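Local coordinates for uncharacterized protein Rv2277c (Mycobacterium tuberculosis, PDB 5VUG) that probably hydrolyses phosphoric diesters, as a TIM-barrel protein of the glycerophosphodiester phosphodiesterase family whose own substrate is not established, at residues A[253-256]-A[257-260]; A[179-182]-A[183-187]; A[73-76]-A[77-81]; A[153-157]-A[158-162]. All coordinates share one frame; numbering follows the deposited sequence.

Interaction 1 (A[253-256]-A[257-260]); sequences TVDD and YRLA
Val254 packs against one face of the Arg258 guanidinium, one helical turn on. Its CG2 comes within 3.6 Å of Arg258 NE, and its CG1 stands 4.1 Å off the guanidinium plane, over the centre. The arginine is laid across the valine by a chain extended from CG to NE, with CG anti to its carbonyl carbon (chi1 -70°); its CG passes 3.2 Å from Val254 O, the oxygen that also accepts from Arg258 N at 2.8 Å. Asp255 reaches the same cation from another direction. Its OD1 is 4.1 Å from Arg258 NH1, well out of the guanidinium plane, and the carboxylate is turned 85° against that plane, so any attraction is probably of charge alone, with no N-H pointing at the oxygen.

The turn begins with a capping box. Asp256 N donates to Thr253 OG1 at 2.9 Å, and Thr253 N donates to Asp256 OD2 at 3.1 Å, meeting the carboxylate from above its plane. OD2 also accepts from Lys252 N, while OD1 is held by His207 NE2, which fixes the buried carboxylate at both oxygens.

Tyr257 leads away from the contact and stacks its ring on Trp279. The contact thus forms the first turns of helix 254-263, the helical connection between parallel strands 245-249 and 267-270 in a beta-alpha-beta unit of the barrel.

Interaction 2 (A[179-182]-A[183-187]); sequences TRQR and LFNMA
With chi1 at -173°, Arg180 carries its CG beside its own carbonyl carbon and up to the ring of Phe184, where CG lies 3.6 Å from CD2. The ring keeps Arg180 O at its edge, near the ring plane, 3.3 Å from CD2. Beyond CG the arginine bends at chi3 and leaves the helix for the second subunit, where NH1 forms a salt bridge with Glu214 and NE donates to Ser223.

Gln181 bends at chi2 (73°), which turns the NE2 end of its amide toward Asn185. NE2 and ND2 come within 3.4 Å, but both are donors and do not bond each other: Gln181 NE2 gives to Ala224 O of the second subunit, and Asn185 ND2 to Asp193 O of its own chain. The amide planes stand 40° apart. On another side of the helix, Thr179 and Leu183 run side by side, CG2 to CD1 3.9 Å, above strand 201-205.

Four i to i+4 backbone bonds support these pairs, among them Phe184 N to Arg180 O at 2.9 Å. The arrangement is that of an alpha-helix serving two interfaces: helix 176-189 packs on a barrel strand and helix 232-239, while Arg180, Gln181, Phe184 and Asn185 meet the second subunit.

Interaction 3 (A[73-76]-A[77-81]); sequences NSKT and VQQLQ
The amide of Gln79, at the end of an extended chain, has Thr76 OG1 off one face, 3.4 Å from Gln79 CD and displaced from it. At the oxygen end of the group, OE1 accepts from Thr76 N at 3.0 Å; the donor is tilted 35° from the carbonyl plane, and the angle at OE1 is 132°. Lys75 CA also borders this oxygen, at 3.3 Å, and the lysine side chain crosses that of the glutamine at about a right angle.

In return Thr76 OG1 accepts from Gln79 N at 3.1 Å. Thr76 is the N-cap, and the two reciprocal bonds make a capping box in which a glutamine amide oxygen closes the ring. Thr76 OG1 faces the helix because it sits between the backbone N and the carbonyl carbon (chi1 64°). Below the cap, Leu80 N bonds to Thr76 O at 2.9 Å, and Leu80 CG packs against Lys75 CB at 3.9 Å.

Another helix-start amide, Val77 N, is taken by Asp51 OD1. The cap therefore starts the short helix 77-80, in the excursion that follows strand 54-56, and sets it against the loop at residues 49-51, where Lys75 pairs through its backbone with Ser50.

Interaction 4 (A[153-157]-A[158-162]); sequences VYSTN and ADITA
Asn157 holds the first turn of the helix through two oxygens. Its OD1 accepts from Asp159 N at 2.8 Å, a capping bond made possible by CG lying anti to the backbone N (chi1 -175°) and so beside the carbonyl carbon. Its main-chain O takes Thr161 N at 3.2 Å in a nearly straight bond of 170°, while Ile160 N reaches the same oxygen only weakly, bent to 126°. The other half of the amide is served by a water, which accepts from Asn157 ND2 and donates to Asp159 OD2, bridging the N-cap residue to the second residue of the helix.

Just before the cap, Asn157 N donates to Ser155 OG at 3.0 Å, an ST turn that folds the chain from strand 151-154 into helix 158-165. This is the strand-to-helix junction of a beta-alpha-beta unit completed by strand 171-172, part of the TIM barrel. A glycerol molecule lies about 5 Å from the side chain of Thr156 in this loop.

Ser155 OG is engaged a second time, with Leu126 O, and Ile160 packs against the serine: Ile160 CD1 lies 3.5 Å from OG, and CG2 3.6 Å from Ser155 CB. On another side of the junction, a water donates to Ser155 O at 2.7 Å and also bonds Thr161 OG1. Another water lies 2.8 Å from Thr161 OG1 and makes at most a weak bond to Val153 O.

How the interactions relate
Along the chain the order is interaction 3, interaction 4, interaction 2, interaction 1, none touching another. Interactions 4 and 2 are neighbours, their nearest atoms about 6 Å apart, and helix 176-189 of interaction 2 also borders interaction 4, Arg176 meeting Thr156 and Asp177 meeting Ala158. Interactions 1 and 4 belong to separate beta-alpha-beta units of one barrel, on opposite sides of the chain's centre, 27 Å between centres. Interaction 3 is most remote from interaction 2, at 40 Å between centres. Three of the four sites start helices, each with a side-chain cap, whereas interaction 2 lies within a helix and contributes to the interface with the second subunit.

Interaction 1 (A[253-256]-A[257-260])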
# COMPACT_ATOMS: atom_id res chain seq x y z
N THR A 253 -7.35 -20.74 -9.60
CA THR A 253 -6.52 -21.57 -10.46
C THR A 253 -5.83 -22.65 -9.64
O THR A 253 -5.71 -22.55 -8.41
CB THR A 253 -5.45 -20.72 -11.14
OG1 THR A 253 -4.53 -20.22 -10.16
CG2 THR A 253 -6.08 -19.54 -11.86
N VAL A 254 -5.36 -23.68 -10.33
CA VAL A 254 -4.54 -24.69 -9.66
C VAL A 254 -3.30 -24.05 -9.06
O VAL A 254 -2.81 -24.48 -8.01
CB VAL A 254 -4.21 -25.88 -10.59
CG1 VAL A 254 -3.22 -25.47 -11.68
CG2 VAL A 254 -3.65 -27.03 -9.78
N ASP A 255 -2.79 -22.98 -9.67
CA ASP A 255 -1.64 -22.29 -9.10
C ASP A 255 -2.00 -21.63 -7.78
O ASP A 255 -1.21 -21.66 -6.82
CB ASP A 255 -1.13 -21.26 -10.11
CG ASP A 255 -0.87 -21.89 -11.46
OD1 ASP A 255 0.15 -22.61 -11.59
OD2 ASP A 255 -1.70 -21.71 -12.37
N ASP A 256 -3.20 -21.06 -7.69
CA ASP A 256 -3.69 -20.54 -6.42
C ASP A 256 -3.76 -21.65 -5.38
O ASP A 256 -3.33 -21.47 -4.23
CB ASP A 256 -5.08 -19.94 -6.60
CG ASP A 256 -5.09 -18.69 -7.46
OD1 ASP A 256 -4.05 -18.01 -7.59
OD2 ASP A 256 -6.19 -18.38 -7.99
N TYR A 257 -4.33 -22.80 -5.75
CA TYR A 257 -4.41 -23.91 -4.81
C TYR A 257 -3.03 -24.37 -4.35
O TYR A 257 -2.81 -24.60 -3.16
CB TYR A 257 -5.20 -25.08 -5.40
CG TYR A 257 -5.28 -26.24 -4.43
CD1 TYR A 257 -6.14 -26.19 -3.33
CD2 TYR A 257 -4.49 -27.37 -4.60
CE1 TYR A 257 -6.20 -27.24 -2.43
CE2 TYR A 257 -4.55 -28.42 -3.72
CZ TYR A 257 -5.40 -28.36 -2.64
OH TYR A 257 -5.44 -29.42 -1.77
N ARG A 258 -2.08 -24.49 -5.29
CA ARG A 258 -0.74 -24.92 -4.92
C ARG A 258 -0.08 -23.96 -3.93
O ARG A 258 0.58 -24.40 -2.98
CB ARG A 258 0.13 -25.06 -6.17
CG ARG A 258 -0.29 -26.24 -7.00
CD ARG A 258 0.46 -26.31 -8.31
NE ARG A 258 -0.09 -27.38 -9.12
CZ ARG A 258 0.12 -27.53 -10.42
NH1 ARG A 258 0.88 -26.66 -11.08
NH2 ARG A 258 -0.43 -28.55 -11.07
N LEU A 259 -0.26 -22.66 -4.14
CA LEU A 259 0.28 -21.69 -3.19
C LEU A 259 -0.34 -21.88 -1.81
O LEU A 259 0.37 -21.97 -0.81
CB LEU A 259 0.07 -20.26 -3.71
CG LEU A 259 0.42 -19.12 -2.76
CD1 LEU A 259 1.90 -19.14 -2.38
CD2 LEU A 259 0.05 -17.80 -3.39
N ALA A 260 -1.68 -21.95 -1.75
CA ALA A 260 -2.37 -22.12 -0.47
C ALA A 260 -1.92 -23.39 0.25
O ALA A 260 -1.73 -23.39 1.47
CB ALA A 260 -3.88 -22.20 -0.72

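Interaction 2 (A[179-182]-A[183-187])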
# COMPACT_ATOMS: atom_id res chain seq x y z
N THR A 179 -7.33 -7.75 10.02
CA THR A 179 -6.64 -8.69 9.15
C THR A 179 -5.80 -7.96 8.11
O THR A 179 -4.62 -8.29 7.91
CB THR A 179 -7.66 -9.60 8.46
OG1 THR A 179 -8.32 -10.41 9.44
CG2 THR A 179 -6.98 -10.50 7.42
N ARG A 180 -6.39 -6.96 7.45
CA ARG A 180 -5.67 -6.22 6.41
C ARG A 180 -4.46 -5.49 6.98
O ARG A 180 -3.40 -5.45 6.36
CB ARG A 180 -6.61 -5.23 5.71
CG ARG A 180 -5.99 -4.53 4.49
CD ARG A 180 -6.94 -3.50 3.85
NE ARG A 180 -7.42 -2.56 4.85
CZ ARG A 180 -8.67 -2.51 5.31
NH1 ARG A 180 -9.61 -3.30 4.81
NH2 ARG A 180 -8.98 -1.64 6.27
N GLN A 181 -4.62 -4.88 8.16
CA GLN A 181 -3.51 -4.17 8.80
C GLN A 181 -2.36 -5.13 9.09
O GLN A 181 -1.19 -4.81 8.82
CB GLN A 181 -4.00 -3.54 10.09
CG GLN A 181 -2.93 -2.72 10.79
CD GLN A 181 -2.66 -1.43 10.06
OE1 GLN A 181 -3.54 -0.58 9.94
NE2 GLN A 181 -1.44 -1.28 9.56
N ARG A 182 -2.66 -6.31 9.64
CA ARG A 182 -1.60 -7.25 9.97
C ARG A 182 -0.91 -7.75 8.71
O ARG A 182 0.33 -7.85 8.67
CB ARG A 182 -2.16 -8.42 10.79
CG ARG A 182 -1.07 -9.16 11.54
CD ARG A 182 -1.57 -10.35 12.35
NE ARG A 182 -2.50 -10.00 13.42
CZ ARG A 182 -3.82 -10.15 13.35
NH1 ARG A 182 -4.38 -10.65 12.25
NH2 ARG A 182 -4.59 -9.81 14.37
N LEU A 183 -1.68 -8.03 7.65
CA LEU A 183 -1.08 -8.51 6.41
C LEU A 183 -0.19 -7.46 5.77
O LEU A 183 0.89 -7.77 5.27
CB LEU A 183 -2.17 -8.91 5.42
CG LEU A 183 -2.88 -10.23 5.71
CD1 LEU A 183 -4.09 -10.33 4.80
CD2 LEU A 183 -1.92 -11.42 5.54
N PHE A 184 -0.64 -6.20 5.77
CA PHE A 184 0.18 -5.15 5.16
C PHE A 184 1.38 -4.79 6.02
O PHE A 184 2.45 -4.48 5.47
CB PHE A 184 -0.67 -3.94 4.76
CG PHE A 184 -1.32 -4.09 3.41
CD1 PHE A 184 -0.57 -3.90 2.25
CD2 PHE A 184 -2.65 -4.47 3.28
CE1 PHE A 184 -1.14 -4.05 1.00
CE2 PHE A 184 -3.23 -4.62 2.02
CZ PHE A 184 -2.47 -4.41 0.88
N ASN A 185 1.26 -4.84 7.34
CA ASN A 185 2.45 -4.66 8.17
C ASN A 185 3.47 -5.75 7.88
O ASN A 185 4.67 -5.48 7.71
CB ASN A 185 2.09 -4.64 9.66
CG ASN A 185 1.70 -3.26 10.16
OD1 ASN A 185 2.17 -2.24 9.63
ND2 ASN A 185 0.85 -3.21 11.18
N MSE A 186 3.03 -7.00 7.79
CA MSE A 186 3.98 -8.06 7.46
C MSE A 186 4.65 -7.84 6.10
O MSE A 186 5.87 -7.96 5.97
CB MSE A 186 3.34 -9.45 7.57
CG MSE A 186 3.16 -9.90 9.00
SE MSE A 186 4.88 -10.24 9.87
CE MSE A 186 5.50 -11.66 8.69
N ALA A 187 3.85 -7.49 5.09
CA ALA A 187 4.37 -7.36 3.74
C ALA A 187 5.31 -6.17 3.61
O ALA A 187 6.29 -6.22 2.86
CB ALA A 187 3.22 -7.24 2.73

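Interaction 3 (A[73-76]-A[77-81])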
# COMPACT_ATOMS: atom_id res chain seq x y z
N ASN A 73 -34.72 -6.15 1.81
CA ASN A 73 -35.60 -5.73 2.89
C ASN A 73 -36.82 -4.94 2.41
O ASN A 73 -37.55 -4.39 3.24
CB ASN A 73 -34.84 -5.00 4.01
CG ASN A 73 -34.21 -3.70 3.55
OD1 ASN A 73 -34.52 -3.17 2.47
ND2 ASN A 73 -33.34 -3.15 4.39
N SER A 74 -37.05 -4.87 1.10
CA SER A 74 -38.29 -4.28 0.60
C SER A 74 -39.38 -5.32 0.40
O SER A 74 -40.49 -4.95 -0.01
CB SER A 74 -38.05 -3.49 -0.69
OG SER A 74 -37.84 -4.36 -1.80
N LYS A 75 -39.10 -6.59 0.68
CA LYS A 75 -40.04 -7.68 0.47
C LYS A 75 -40.12 -8.56 1.70
O LYS A 75 -39.14 -8.71 2.44
CB LYS A 75 -39.64 -8.55 -0.74
CG LYS A 75 -39.55 -7.78 -2.07
CD LYS A 75 -39.56 -8.74 -3.25
CE LYS A 75 -39.38 -8.00 -4.58
NZ LYS A 75 -40.45 -6.99 -4.86
N THR A 76 -41.30 -9.13 1.93
CA THR A 76 -41.47 -10.13 2.97
C THR A 76 -40.82 -11.44 2.54
O THR A 76 -40.52 -11.65 1.36
CB THR A 76 -42.96 -10.41 3.17
OG1 THR A 76 -43.48 -10.98 1.97
CG2 THR A 76 -43.71 -9.13 3.47
N VAL A 77 -40.59 -12.33 3.51
CA VAL A 77 -39.99 -13.61 3.18
C VAL A 77 -40.89 -14.40 2.22
O VAL A 77 -40.40 -15.09 1.32
CB VAL A 77 -39.62 -14.41 4.45
CG1 VAL A 77 -40.87 -14.82 5.20
CG2 VAL A 77 -38.78 -15.63 4.09
N GLN A 78 -42.21 -14.30 2.40
CA GLN A 78 -43.11 -15.00 1.49
C GLN A 78 -42.92 -14.51 0.06
O GLN A 78 -42.89 -15.31 -0.88
CB GLN A 78 -44.56 -14.84 1.95
CG GLN A 78 -45.56 -15.60 1.10
CD GLN A 78 -46.97 -15.58 1.68
OE1 GLN A 78 -47.16 -15.28 2.85
NE2 GLN A 78 -47.95 -15.90 0.85
N GLN A 79 -42.75 -13.20 -0.12
CA GLN A 79 -42.49 -12.65 -1.45
C GLN A 79 -41.13 -13.07 -1.99
O GLN A 79 -41.01 -13.39 -3.18
CB GLN A 79 -42.60 -11.13 -1.41
CG GLN A 79 -44.02 -10.66 -1.12
CD GLN A 79 -44.11 -9.18 -0.80
OE1 GLN A 79 -43.15 -8.57 -0.35
NE2 GLN A 79 -45.28 -8.61 -1.04
N LEU A 80 -40.10 -13.06 -1.14
CA LEU A 80 -38.76 -13.42 -1.59
C LEU A 80 -38.70 -14.87 -2.04
O LEU A 80 -38.03 -15.19 -3.03
CB LEU A 80 -37.75 -13.18 -0.47
CG LEU A 80 -37.52 -11.71 -0.13
CD1 LEU A 80 -36.93 -11.56 1.27
CD2 LEU A 80 -36.62 -11.09 -1.16
N GLN A 81 -39.37 -15.77 -1.32
CA GLN A 81 -39.31 -17.18 -1.65
C GLN A 81 -40.07 -17.52 -2.93
O GLN A 81 -39.93 -18.65 -3.44
CB GLN A 81 -39.80 -18.03 -0.48
CG GLN A 81 -38.85 -18.03 0.71
CD GLN A 81 -39.31 -18.95 1.82
OE1 GLN A 81 -40.26 -18.64 2.55
NE2 GLN A 81 -38.66 -20.10 1.95

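Interaction 4 (A[153-157]-A[158-162])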
# COMPACT_ATOMS: atom_id res chain seq x y z
N VAL A 153 -19.43 -15.84 11.63
CA VAL A 153 -19.94 -14.62 11.02
C VAL A 153 -18.79 -13.81 10.45
O VAL A 153 -17.82 -13.51 11.16
CB VAL A 153 -20.75 -13.79 12.03
CG1 VAL A 153 -21.17 -12.46 11.41
CG2 VAL A 153 -21.97 -14.61 12.50
N TYR A 154 -18.90 -13.43 9.18
CA TYR A 154 -17.91 -12.63 8.48
C TYR A 154 -18.55 -11.34 7.96
O TYR A 154 -19.73 -11.32 7.61
CB TYR A 154 -17.31 -13.39 7.27
CG TYR A 154 -16.23 -12.56 6.61
CD1 TYR A 154 -14.94 -12.51 7.14
CD2 TYR A 154 -16.50 -11.79 5.48
CE1 TYR A 154 -13.96 -11.72 6.59
CE2 TYR A 154 -15.53 -10.98 4.91
CZ TYR A 154 -14.26 -10.96 5.46
OH TYR A 154 -13.29 -10.15 4.90
N SER A 155 -17.76 -10.27 7.89
CA SER A 155 -18.14 -9.07 7.15
C SER A 155 -16.88 -8.30 6.75
O SER A 155 -15.88 -8.31 7.47
CB SER A 155 -19.05 -8.15 7.98
OG SER A 155 -19.46 -7.00 7.23
N THR A 156 -16.96 -7.61 5.60
CA THR A 156 -15.91 -6.62 5.31
C THR A 156 -16.02 -5.37 6.18
O THR A 156 -15.08 -4.57 6.21
CB THR A 156 -15.95 -6.19 3.84
OG1 THR A 156 -17.22 -5.60 3.56
CG2 THR A 156 -15.72 -7.39 2.88
N ASN A 157 -17.14 -5.19 6.88
CA ASN A 157 -17.49 -3.94 7.56
C ASN A 157 -17.28 -4.11 9.06
O ASN A 157 -17.93 -4.95 9.69
CB ASN A 157 -18.95 -3.61 7.26
CG ASN A 157 -19.38 -2.26 7.80
OD1 ASN A 157 -18.95 -1.83 8.87
ND2 ASN A 157 -20.25 -1.58 7.06
N ALA A 158 -16.38 -3.31 9.62
CA ALA A 158 -16.05 -3.42 11.04
C ALA A 158 -17.26 -3.20 11.94
O ALA A 158 -17.31 -3.76 13.04
CB ALA A 158 -14.94 -2.43 11.39
N ASP A 159 -18.23 -2.39 11.50
CA ASP A 159 -19.40 -2.15 12.35
C ASP A 159 -20.26 -3.40 12.47
O ASP A 159 -20.88 -3.63 13.52
CB ASP A 159 -20.24 -1.01 11.78
CG ASP A 159 -19.51 0.31 11.76
OD1 ASP A 159 -18.65 0.54 12.64
OD2 ASP A 159 -19.80 1.13 10.86
N ILE A 160 -20.32 -4.20 11.41
CA ILE A 160 -21.07 -5.46 11.45
C ILE A 160 -20.35 -6.48 12.34
O ILE A 160 -20.98 -7.15 13.16
CB ILE A 160 -21.32 -5.97 10.02
CG1 ILE A 160 -22.22 -4.98 9.28
CG2 ILE A 160 -21.94 -7.35 10.04
CD1 ILE A 160 -22.49 -5.34 7.84
N THR A 161 -19.03 -6.60 12.17
CA THR A 161 -18.23 -7.46 13.06
C THR A 161 -18.47 -7.11 14.53
O THR A 161 -18.69 -8.00 15.36
CB THR A 161 -16.74 -7.31 12.72
OG1 THR A 161 -16.52 -7.66 11.35
CG2 THR A 161 -15.89 -8.22 13.61
N ALA A 162 -18.42 -5.82 14.87
CA ALA A 162 -18.57 -5.42 16.27
C ALA A 162 -19.97 -5.73 16.78
O ALA A 162 -20.13 -6.19 17.92
CB ALA A 162 -18.26 -3.93 16.42
O HOH W 1 -16.32 -10.43 11.18
O HOH W 2 -14.99 -6.56 9.36
O HOH W 3 -21.52 0.72 8.51